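Putative polyphosphate kinase 2 family protein (Arthrobacter aurescens, PDB 3RHF) probably acts as a polyphosphate kinase, transferring phosphoryl groups between polyphosphate and nucleotides. Local coordinates at residues 51-56 / 256-261; 60-65 / 270-275; 76-81 / 135-140. One frame throughout, in Å; residues are numbered along the deposited sequence.

Contact 1: 51-56 / 256-261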
loop_
_atom_site.group_PDB
_atom_site.type_symbol
_atom_site.label_atom_id
_atom_site.label_comp_id
_atom_site.label_asym_id
_atom_site.label_seq_id
_atom_site.Cartn_x
_atom_site.Cartn_y
_atom_site.Cartn_z
ATOM N N ALA A 51 -8.423 7.499 13.808
ATOM C CA ALA A 51 -7.189 6.854 14.259
ATOM C C ALA A 51 -7.544 5.551 14.958
ATOM O O ALA A 51 -6.775 4.596 14.957
ATOM C CB ALA A 51 -6.391 7.790 15.221
ATOM N N ALA A 52 -8.733 5.510 15.561
ATOM C CA ALA A 52 -9.170 4.318 16.231
ATOM C C ALA A 52 -9.609 3.297 15.166
ATOM O O ALA A 52 -9.383 2.078 15.297
ATOM C CB ALA A 52 -10.290 4.657 17.179
ATOM N N GLN A 53 -10.280 3.810 14.131
ATOM C CA GLN A 53 -10.747 2.990 13.017
ATOM C C GLN A 53 -9.580 2.266 12.386
ATOM O O GLN A 53 -9.714 1.104 12.062
ATOM C CB GLN A 53 -11.466 3.838 11.984
ATOM C CG GLN A 53 -12.875 4.169 12.385
ATOM C CD GLN A 53 -13.606 4.920 11.340
ATOM O OE1 GLN A 53 -12.992 5.647 10.577
ATOM N NE2 GLN A 53 -14.956 4.747 11.276
ATOM N N ASP A 54 -8.432 2.958 12.272
ATOM C CA ASP A 54 -7.244 2.432 11.618
ATOM C C ASP A 54 -6.765 1.159 12.319
ATOM O O ASP A 54 -6.438 0.201 11.655
ATOM C CB ASP A 54 -6.089 3.456 11.625
ATOM C CG ASP A 54 -6.362 4.686 10.759
ATOM O OD1 ASP A 54 -7.390 4.710 10.042
ATOM O OD2 ASP A 54 -5.559 5.667 10.810
ATOM N N ALA A 55 -6.654 1.216 13.653
ATOM C CA ALA A 55 -6.267 0.083 14.466
ATOM C C ALA A 55 -7.284 -1.029 14.330
ATOM O O ALA A 55 -6.914 -2.198 14.157
ATOM C CB ALA A 55 -6.123 0.477 15.924
ATOM N N ARG A 56 -8.563 -0.694 14.384
ATOM C CA ARG A 56 -9.584 -1.716 14.180
ATOM C C ARG A 56 -9.493 -2.425 12.810
ATOM O O ARG A 56 -9.623 -3.661 12.732
ATOM C CB ARG A 56 -10.958 -1.113 14.330
ATOM C CG ARG A 56 -11.258 -0.637 15.742
ATOM C CD ARG A 56 -12.610 0.027 15.742
ATOM N NE ARG A 56 -12.744 0.891 16.884
ATOM C CZ ARG A 56 -13.693 1.803 17.050
ATOM N NH1 ARG A 56 -14.649 1.981 16.142
ATOM N NH2 ARG A 56 -13.682 2.528 18.158
ATOM N N ALA A 256 -16.606 7.552 7.040
ATOM C CA ALA A 256 -17.818 6.857 6.575
ATOM C C ALA A 256 -17.365 5.655 5.741
ATOM O O ALA A 256 -17.880 4.542 5.892
ATOM C CB ALA A 256 -18.758 7.807 5.791
ATOM N N VAL A 257 -16.360 5.882 4.902
ATOM C CA VAL A 257 -15.801 4.800 4.135
ATOM C C VAL A 257 -15.217 3.796 5.088
ATOM O O VAL A 257 -15.551 2.599 5.027
ATOM C CB VAL A 257 -14.804 5.247 3.061
ATOM C CG1 VAL A 257 -14.176 4.026 2.435
ATOM C CG2 VAL A 257 -15.520 6.008 1.936
ATOM N N GLN A 258 -14.407 4.254 6.031
ATOM C CA GLN A 258 -13.825 3.273 6.952
ATOM C C GLN A 258 -14.837 2.483 7.754
ATOM O O GLN A 258 -14.668 1.269 7.924
ATOM C CB GLN A 258 -12.677 3.835 7.834
ATOM C CG GLN A 258 -11.372 3.506 7.132
ATOM C CD GLN A 258 -10.114 3.977 7.801
ATOM O OE1 GLN A 258 -9.276 4.619 7.157
ATOM N NE2 GLN A 258 -9.924 3.605 9.078
ATOM N N GLN A 259 -15.907 3.120 8.206
ATOM C CA GLN A 259 -16.879 2.395 9.054
ATOM C C GLN A 259 -17.627 1.405 8.218
ATOM O O GLN A 259 -17.986 0.341 8.690
ATOM C CB GLN A 259 -17.842 3.325 9.789
ATOM C CG GLN A 259 -18.531 2.704 11.005
ATOM C CD GLN A 259 -17.569 2.332 12.110
ATOM O OE1 GLN A 259 -16.765 3.139 12.578
ATOM N NE2 GLN A 259 -17.648 1.099 12.546
ATOM N N LEU A 260 -17.803 1.711 6.947
ATOM C CA LEU A 260 -18.452 0.767 6.010
ATOM C C LEU A 260 -17.663 -0.517 5.853
ATOM O O LEU A 260 -18.231 -1.621 5.888
ATOM C CB LEU A 260 -18.632 1.425 4.639
ATOM C CG LEU A 260 -19.891 2.276 4.447
ATOM C CD1 LEU A 260 -19.813 2.912 3.085
ATOM C CD2 LEU A 260 -21.222 1.498 4.584
ATOM N N LEU A 261 -16.357 -0.333 5.662
ATOM C CA LEU A 261 -15.387 -1.417 5.668
ATOM C C LEU A 261 -15.411 -2.241 6.916
ATOM O O LEU A 261 -15.457 -3.451 6.833
ATOM C CB LEU A 261 -13.994 -0.856 5.542
ATOM C CG LEU A 261 -13.238 -1.095 4.270
ATOM C CD1 LEU A 261 -14.130 -1.067 3.015
ATOM C CD2 LEU A 261 -12.172 -0.026 4.186
HETATM O O HOH W 1 -16.006 0.066 14.425
#
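A largely polar helix-helix contact, carried by Gln-53 and Asp-54 against Gln-258 and Gln-259, joins helix 43-69 to helix 250-266. The two segments run in the same general direction, at 29°, with axes 10.2 Å apart, a spacing that long side chains bridge. Gln-53 reaches across with an extended chain, and its NE2 donates to Gln-259 OE1 at 2.7 Å. The acceptor lies nearly in the Gln-53 amide plane, whereas the donor stands above the Gln-259 carbonyl plane. The same NE2 also bonds to Ile-255 O, so two acceptors fix which way the Gln-53 amide is turned. Gln-259 comes to meet it because its chain bends at chi2 (64°), folding CD back toward helix 43-69. Its own NE2 bonds to a water at 2.7 Å that is shared with Arg-56 NH1, and to Asp-263, while Arg-56 NH2 forms a salt bridge with Glu-11. The Gln-53 side chain crosses Gln-258 at a slant, with Gln-53 OE1 3.3 Å from Gln-258 CB. Gln-258 NE2 points to Asp-54 OD1, a bond whose oxygen is less surely placed, and Gln-258 OE1 is hydrogen-bonded to His-94 ND1 on helix 88-98. Such amide-rich packing here ties together helices of one outer layer of the alpha/beta/alpha sandwich of a P-loop kinase fold.

Contact 2: 60-65 / 270-275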
loop_
_atom_site.group_PDB
_atom_site.type_symbol
_atom_site.label_atom_id
_atom_site.label_comp_id
_atom_site.label_asym_id
_atom_site.label_seq_id
_atom_site.Cartn_x
_atom_site.Cartn_y
_atom_site.Cartn_z
ATOM N N LEU A 60 -8.788 -6.312 11.771
ATOM C CA LEU A 60 -9.771 -7.125 11.084
ATOM C C LEU A 60 -9.318 -7.589 9.677
ATOM O O LEU A 60 -9.725 -8.624 9.208
ATOM C CB LEU A 60 -11.080 -6.393 10.993
ATOM C CG LEU A 60 -12.019 -6.387 12.185
ATOM C CD1 LEU A 60 -13.033 -5.355 11.881
ATOM C CD2 LEU A 60 -12.646 -7.738 12.355
ATOM N N GLN A 61 -8.449 -6.847 9.039
ATOM C CA GLN A 61 -7.922 -7.259 7.771
ATOM C C GLN A 61 -6.923 -8.387 8.002
ATOM O O GLN A 61 -6.853 -9.322 7.245
ATOM C CB GLN A 61 -7.295 -6.060 7.034
ATOM C CG GLN A 61 -6.516 -6.372 5.785
ATOM C CD GLN A 61 -5.056 -6.719 6.053
ATOM O OE1 GLN A 61 -4.310 -5.931 6.651
ATOM N NE2 GLN A 61 -4.636 -7.924 5.612
ATOM N N GLU A 62 -6.155 -8.284 9.062
ATOM C CA GLU A 62 -5.165 -9.274 9.358
ATOM C C GLU A 62 -5.835 -10.589 9.643
ATOM O O GLU A 62 -5.324 -11.600 9.238
ATOM C CB GLU A 62 -4.293 -8.865 10.517
ATOM C CG GLU A 62 -3.224 -9.913 10.817
ATOM C CD GLU A 62 -2.102 -9.449 11.797
ATOM O OE1 GLU A 62 -1.132 -8.788 11.306
ATOM O OE2 GLU A 62 -2.158 -9.802 13.017
ATOM N N LYS A 63 -6.994 -10.570 10.279
ATOM C CA LYS A 63 -7.779 -11.778 10.453
ATOM C C LYS A 63 -8.330 -12.333 9.170
ATOM O O LYS A 63 -8.215 -13.518 8.922
ATOM C CB LYS A 63 -8.924 -11.558 11.397
ATOM C CG LYS A 63 -8.511 -11.390 12.847
ATOM C CD LYS A 63 -9.769 -11.294 13.721
ATOM C CE LYS A 63 -9.462 -10.947 15.178
ATOM N NZ LYS A 63 -10.704 -10.665 15.949
ATOM N N LEU A 64 -8.936 -11.494 8.340
ATOM C CA LEU A 64 -9.338 -11.935 6.981
ATOM C C LEU A 64 -8.218 -12.703 6.311
ATOM O O LEU A 64 -8.391 -13.799 5.828
ATOM C CB LEU A 64 -9.731 -10.731 6.084
ATOM C CG LEU A 64 -10.383 -11.055 4.713
ATOM C CD1 LEU A 64 -11.722 -11.667 4.910
ATOM C CD2 LEU A 64 -10.557 -9.804 3.886
ATOM N N PHE A 65 -7.048 -12.096 6.289
ATOM C CA PHE A 65 -5.857 -12.702 5.695
ATOM C C PHE A 65 -5.471 -14.046 6.321
ATOM O O PHE A 65 -5.214 -14.994 5.639
ATOM C CB PHE A 65 -4.701 -11.738 5.838
ATOM C CG PHE A 65 -3.500 -12.128 5.053
ATOM C CD1 PHE A 65 -3.400 -11.816 3.732
ATOM C CD2 PHE A 65 -2.508 -12.849 5.628
ATOM C CE1 PHE A 65 -2.282 -12.207 2.991
ATOM C CE2 PHE A 65 -1.396 -13.236 4.894
ATOM C CZ PHE A 65 -1.280 -12.904 3.582
ATOM N N LEU A 270 -15.044 -13.179 11.537
ATOM C CA LEU A 270 -13.637 -13.530 11.453
ATOM C C LEU A 270 -13.081 -13.723 12.882
ATOM O O LEU A 270 -13.444 -13.020 13.796
ATOM C CB LEU A 270 -12.842 -12.425 10.694
ATOM C CG LEU A 270 -13.326 -11.992 9.287
ATOM C CD1 LEU A 270 -12.472 -10.880 8.639
ATOM C CD2 LEU A 270 -13.394 -13.212 8.358
ATOM N N ASP A 271 -12.249 -14.736 13.046
ATOM C CA ASP A 271 -11.423 -14.876 14.206
ATOM C C ASP A 271 -10.126 -15.481 13.757
ATOM O O ASP A 271 -10.016 -15.981 12.661
ATOM C CB ASP A 271 -12.045 -15.786 15.288
ATOM C CG ASP A 271 -11.527 -15.429 16.738
ATOM O OD1 ASP A 271 -10.599 -14.569 16.896
ATOM O OD2 ASP A 271 -12.041 -16.012 17.720
ATOM N N TRP A 272 -9.162 -15.450 14.643
ATOM C CA TRP A 272 -7.863 -16.005 14.397
ATOM C C TRP A 272 -7.938 -17.500 14.280
ATOM O O TRP A 272 -8.593 -18.159 15.089
ATOM C CB TRP A 272 -6.931 -15.680 15.566
ATOM C CG TRP A 272 -6.814 -14.218 15.832
ATOM C CD1 TRP A 272 -7.276 -13.550 16.910
ATOM C CD2 TRP A 272 -6.175 -13.252 14.995
ATOM N NE1 TRP A 272 -6.957 -12.227 16.807
ATOM C CE2 TRP A 272 -6.268 -12.023 15.645
ATOM C CE3 TRP A 272 -5.511 -13.322 13.774
ATOM C CZ2 TRP A 272 -5.752 -10.864 15.112
ATOM C CZ3 TRP A 272 -5.005 -12.171 13.232
ATOM C CH2 TRP A 272 -5.130 -10.954 13.897
ATOM N N PRO A 273 -7.229 -18.046 13.299
ATOM C CA PRO A 273 -7.134 -19.509 13.166
ATOM C C PRO A 273 -6.422 -20.186 14.329
ATOM O O PRO A 273 -5.447 -19.652 14.865
ATOM C CB PRO A 273 -6.331 -19.714 11.871
ATOM C CG PRO A 273 -6.393 -18.410 11.175
ATOM C CD PRO A 273 -6.520 -17.345 12.229
ATOM N N LYS A 274 -6.952 -21.328 14.721
ATOM C CA LYS A 274 -6.276 -22.258 15.632
ATOM C C LYS A 274 -5.005 -22.802 14.985
ATOM O O LYS A 274 -4.922 -22.939 13.795
ATOM C CB LYS A 274 -7.196 -23.471 15.956
ATOM C CG LYS A 274 -8.590 -23.183 16.582
ATOM C CD LYS A 274 -8.553 -22.071 17.676
ATOM C CE LYS A 274 -9.679 -22.275 18.736
ATOM N NZ LYS A 274 -9.944 -21.017 19.525
ATOM N N ALA A 275 -4.028 -23.146 15.793
ATOM C CA ALA A 275 -2.812 -23.794 15.316
ATOM C C ALA A 275 -3.167 -25.085 14.607
ATOM O O ALA A 275 -3.973 -25.836 15.083
ATOM C CB ALA A 275 -1.912 -24.067 16.479
#
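Lys-63 lays its aliphatic chain over one face of the Trp-272 indole, and Leu-270 packs beside it against the same helix; these three residues bury most of the surface between helix segment 60-65 and the irregular segment 270-275. Lys-63 CG sits 3.4 Å from the centroid of the six-membered ring, almost straight above it, a clear CH-pi contact. From there the extended chain runs across the indole and brings CE to 3.3 Å from Trp-272 NE1. With chi1 of Lys-63 at -71°, CG is anti to the carbonyl carbon, the position from which it meets the ring. The ammonium group ends beyond the indole: Lys-63 NZ is 4.0 Å from Asp-271 OD1, opposite charges too far apart for a salt bridge, and a weak, long ion pair with Glu-59 adds to its surroundings. Glu-62 meets the benzene end of the indole, its CG at the edge in plane and its OE2 3.3 Å from Trp-272 CH2, with the carboxylate turned 61° from the ring.

Segment 270-275 belongs to the connection from helix 250-266, part of the helical covering of the P-loop kinase sandwich, to helix 279-287, and it lies where the two subunits of the assembly meet. There the Trp-272 ring meets Trp-208 of the second subunit, their planes about 10° apart. An alanine in place of Trp-272 would probably leave the Lys-63 chain without its aromatic platform and deprive Trp-208 of the second subunit of its ring partner.

Leu-270 works on the other side of Lys-63. Its CD1 methyl rests 3.6 Å from the carbonyl oxygen Leu-60 O and makes apolar contact with Leu-64 CB at 3.8 Å, a side that Leu-265 of helix 250-266 extends.

Contact 3: 76-81 / 135-140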
loop_
_atom_site.group_PDB
_atom_site.type_symbol
_atom_site.label_atom_id
_atom_site.label_comp_id
_atom_site.label_asym_id
_atom_site.label_seq_id
_atom_site.Cartn_x
_atom_site.Cartn_y
_atom_site.Cartn_z
ATOM N N LEU A 76 -12.912 -9.372 0.411
ATOM C CA LEU A 76 -13.639 -8.141 0.382
ATOM C C LEU A 76 -13.192 -7.273 -0.769
ATOM O O LEU A 76 -12.053 -7.292 -1.162
ATOM C CB LEU A 76 -13.457 -7.418 1.735
ATOM C CG LEU A 76 -14.480 -6.302 2.053
ATOM C CD1 LEU A 76 -14.999 -6.353 3.450
ATOM C CD2 LEU A 76 -13.879 -4.983 1.824
ATOM N N LEU A 77 -14.117 -6.494 -1.304
ATOM C CA LEU A 77 -13.877 -5.630 -2.467
ATOM C C LEU A 77 -14.582 -4.292 -2.229
ATOM O O LEU A 77 -15.829 -4.220 -2.186
ATOM C CB LEU A 77 -14.390 -6.281 -3.771
ATOM C CG LEU A 77 -14.198 -5.484 -5.099
ATOM C CD1 LEU A 77 -12.714 -5.125 -5.363
ATOM C CD2 LEU A 77 -14.800 -6.122 -6.352
ATOM N N LEU A 78 -13.747 -3.256 -2.061
ATOM C CA LEU A 78 -14.164 -1.898 -1.962
ATOM C C LEU A 78 -14.087 -1.268 -3.332
ATOM O O LEU A 78 -12.998 -1.241 -3.943
ATOM C CB LEU A 78 -13.248 -1.165 -1.015
ATOM C CG LEU A 78 -13.487 0.331 -0.751
ATOM C CD1 LEU A 78 -14.836 0.582 -0.015
ATOM C CD2 LEU A 78 -12.339 0.899 0.057
ATOM N N ILE A 79 -15.241 -0.776 -3.814
ATOM C CA ILE A 79 -15.345 -0.013 -5.047
ATOM C C ILE A 79 -15.629 1.447 -4.748
ATOM O O ILE A 79 -16.691 1.780 -4.194
ATOM C CB ILE A 79 -16.503 -0.531 -6.025
ATOM C CG1 ILE A 79 -16.272 -1.996 -6.423
ATOM C CG2 ILE A 79 -16.530 0.292 -7.264
ATOM C CD1 ILE A 79 -17.366 -2.662 -7.206
ATOM N N LEU A 80 -14.709 2.305 -5.190
ATOM C CA LEU A 80 -14.912 3.756 -5.147
ATOM C C LEU A 80 -15.168 4.400 -6.502
ATOM O O LEU A 80 -14.380 4.231 -7.416
ATOM C CB LEU A 80 -13.739 4.436 -4.546
ATOM C CG LEU A 80 -13.577 4.031 -3.106
ATOM C CD1 LEU A 80 -12.103 4.276 -2.738
ATOM C CD2 LEU A 80 -14.536 4.804 -2.219
ATOM N N GLN A 81 -16.264 5.145 -6.608
ATOM C CA GLN A 81 -16.487 6.056 -7.746
ATOM C C GLN A 81 -16.727 7.447 -7.226
ATOM O O GLN A 81 -17.345 7.624 -6.153
ATOM C CB GLN A 81 -17.716 5.630 -8.533
ATOM C CG GLN A 81 -17.608 4.257 -9.214
ATOM C CD GLN A 81 -16.822 4.315 -10.468
ATOM O OE1 GLN A 81 -16.278 3.322 -10.906
ATOM N NE2 GLN A 81 -16.739 5.477 -11.051
ATOM N N VAL A 135 -8.187 -8.040 0.707
ATOM C CA VAL A 135 -9.043 -6.856 0.557
ATOM C C VAL A 135 -8.691 -6.229 -0.746
ATOM O O VAL A 135 -7.574 -5.797 -0.966
ATOM C CB VAL A 135 -8.831 -5.810 1.671
ATOM C CG1 VAL A 135 -9.603 -4.542 1.344
ATOM C CG2 VAL A 135 -9.268 -6.403 3.071
ATOM N N GLY A 136 -9.629 -6.204 -1.642
ATOM C CA GLY A 136 -9.388 -5.570 -2.939
ATOM C C GLY A 136 -9.926 -4.160 -2.933
ATOM O O GLY A 136 -11.040 -3.901 -2.394
ATOM N N VAL A 137 -9.154 -3.233 -3.502
ATOM C CA VAL A 137 -9.644 -1.865 -3.658
ATOM C C VAL A 137 -9.598 -1.460 -5.109
ATOM O O VAL A 137 -8.535 -1.488 -5.745
ATOM C CB VAL A 137 -8.886 -0.866 -2.771
ATOM C CG1 VAL A 137 -9.319 0.573 -3.130
ATOM C CG2 VAL A 137 -9.100 -1.187 -1.277
ATOM N N PHE A 138 -10.780 -1.089 -5.612
ATOM C CA PHE A 138 -10.965 -0.525 -6.958
ATOM C C PHE A 138 -11.177 1.011 -6.890
ATOM O O PHE A 138 -12.266 1.501 -6.518
ATOM C CB PHE A 138 -12.185 -1.146 -7.664
ATOM C CG PHE A 138 -11.994 -2.567 -8.206
ATOM C CD1 PHE A 138 -10.793 -3.261 -8.102
ATOM C CD2 PHE A 138 -13.060 -3.192 -8.844
ATOM C CE1 PHE A 138 -10.658 -4.589 -8.630
ATOM C CE2 PHE A 138 -12.954 -4.500 -9.336
ATOM C CZ PHE A 138 -11.749 -5.200 -9.229
ATOM N N ASP A 139 -10.102 1.742 -7.208
ATOM C CA ASP A 139 -10.187 3.166 -7.531
ATOM C C ASP A 139 -10.635 3.321 -9.003
ATOM O O ASP A 139 -9.857 3.124 -9.933
ATOM C CB ASP A 139 -8.854 3.873 -7.249
ATOM C CG ASP A 139 -8.890 5.370 -7.522
ATOM O OD1 ASP A 139 -9.872 5.816 -8.111
ATOM O OD2 ASP A 139 -7.940 6.113 -7.153
ATOM N N ARG A 140 -11.905 3.718 -9.147
ATOM C CA ARG A 140 -12.713 3.532 -10.350
ATOM C C ARG A 140 -12.907 2.040 -10.601
ATOM O O ARG A 140 -12.210 1.229 -10.009
ATOM C CB ARG A 140 -12.121 4.231 -11.567
ATOM C CG ARG A 140 -11.946 5.705 -11.398
ATOM C CD ARG A 140 -11.245 6.239 -12.621
ATOM N NE ARG A 140 -11.076 7.678 -12.583
ATOM C CZ ARG A 140 -10.052 8.322 -12.026
ATOM N NH1 ARG A 140 -10.046 9.652 -12.072
ATOM N NH2 ARG A 140 -9.048 7.673 -11.420
#
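Two neighbouring parallel strands of the central sheet of a P-loop kinase fold meet here, Leu-76 to Leu-80 pairing in register with Val-135 to Asp-139. Strand 75-82 leads toward a glycine-rich turn and helix 88-98, and strand 135-139 ends in Asp-139, a layout consistent with the Walker A and Walker B positions of this superfamily.

The backbones exchange a ladder of hydrogen bonds in which Gly-136 and Phe-138 each use both N and O. Gly-136 N donates to Leu-76 O at 2.7 Å, almost straight at 178°, and Leu-78 N returns the bond to Gly-136 O at 2.8 Å. Phe-138 N to Leu-78 O and Leu-80 N to Phe-138 O continue the series. At the end, Arg-140 N still reaches Leu-80 O at 3.1 Å, more bent at 137°.

On one face, Leu-77 places CD1 over the centre of the Phe-138 ring, 3.7 Å from its centroid, a CH-pi contact. CG of Leu-77 is anti to the backbone N (chi1 -180°), and its branch leans across the second strand, where a CB on Gly-136 would come tight against CD1. Ile-79 lies alongside Phe-138, its CG1 4.2 Å from Phe-138 CD2, and Phe-109 meets the ring edge-to-face. On the reverse face, Leu-78 and Val-137 lie side by side, pointing the same way, and Leu-78 packs on Leu-261 of helix 250-266.

Polarity gathers at the C-terminal end. Gln-81 bonds to Ser-141 and Glu-144, Arg-140 forms a salt bridge with Asp-84, and the side chain of Asp-139 is about 5 Å from a bound phosphate ion, probably from the crystallisation liquor. Hydrocarbon and self-satisfied backbone thus give way to a polar, charged end, which may mark the edge of the nucleotide site, as in relatives.

Overall arrangement
The three contacts run from core to surface. Contact 3, whose centre is about 4 Å from the centre of the chain, is buried and built of backbone hydrogen bonds and hydrocarbon. Contact 1 is partly buried and joins its helices chiefly through amides and a water, whereas contact 2 lies at the surface and relies on CH-pi and apolar packing beside the second subunit. Contacts 1 and 2 share helix 43-69, with centres about 17 Å apart. Both reach the same face of the sheet: Leu-261 of contact 1 packs on Leu-76 and Leu-78, and Leu-64 of contact 2 on Val-135. Contact 3 is nested within the chain loops closed by the other two.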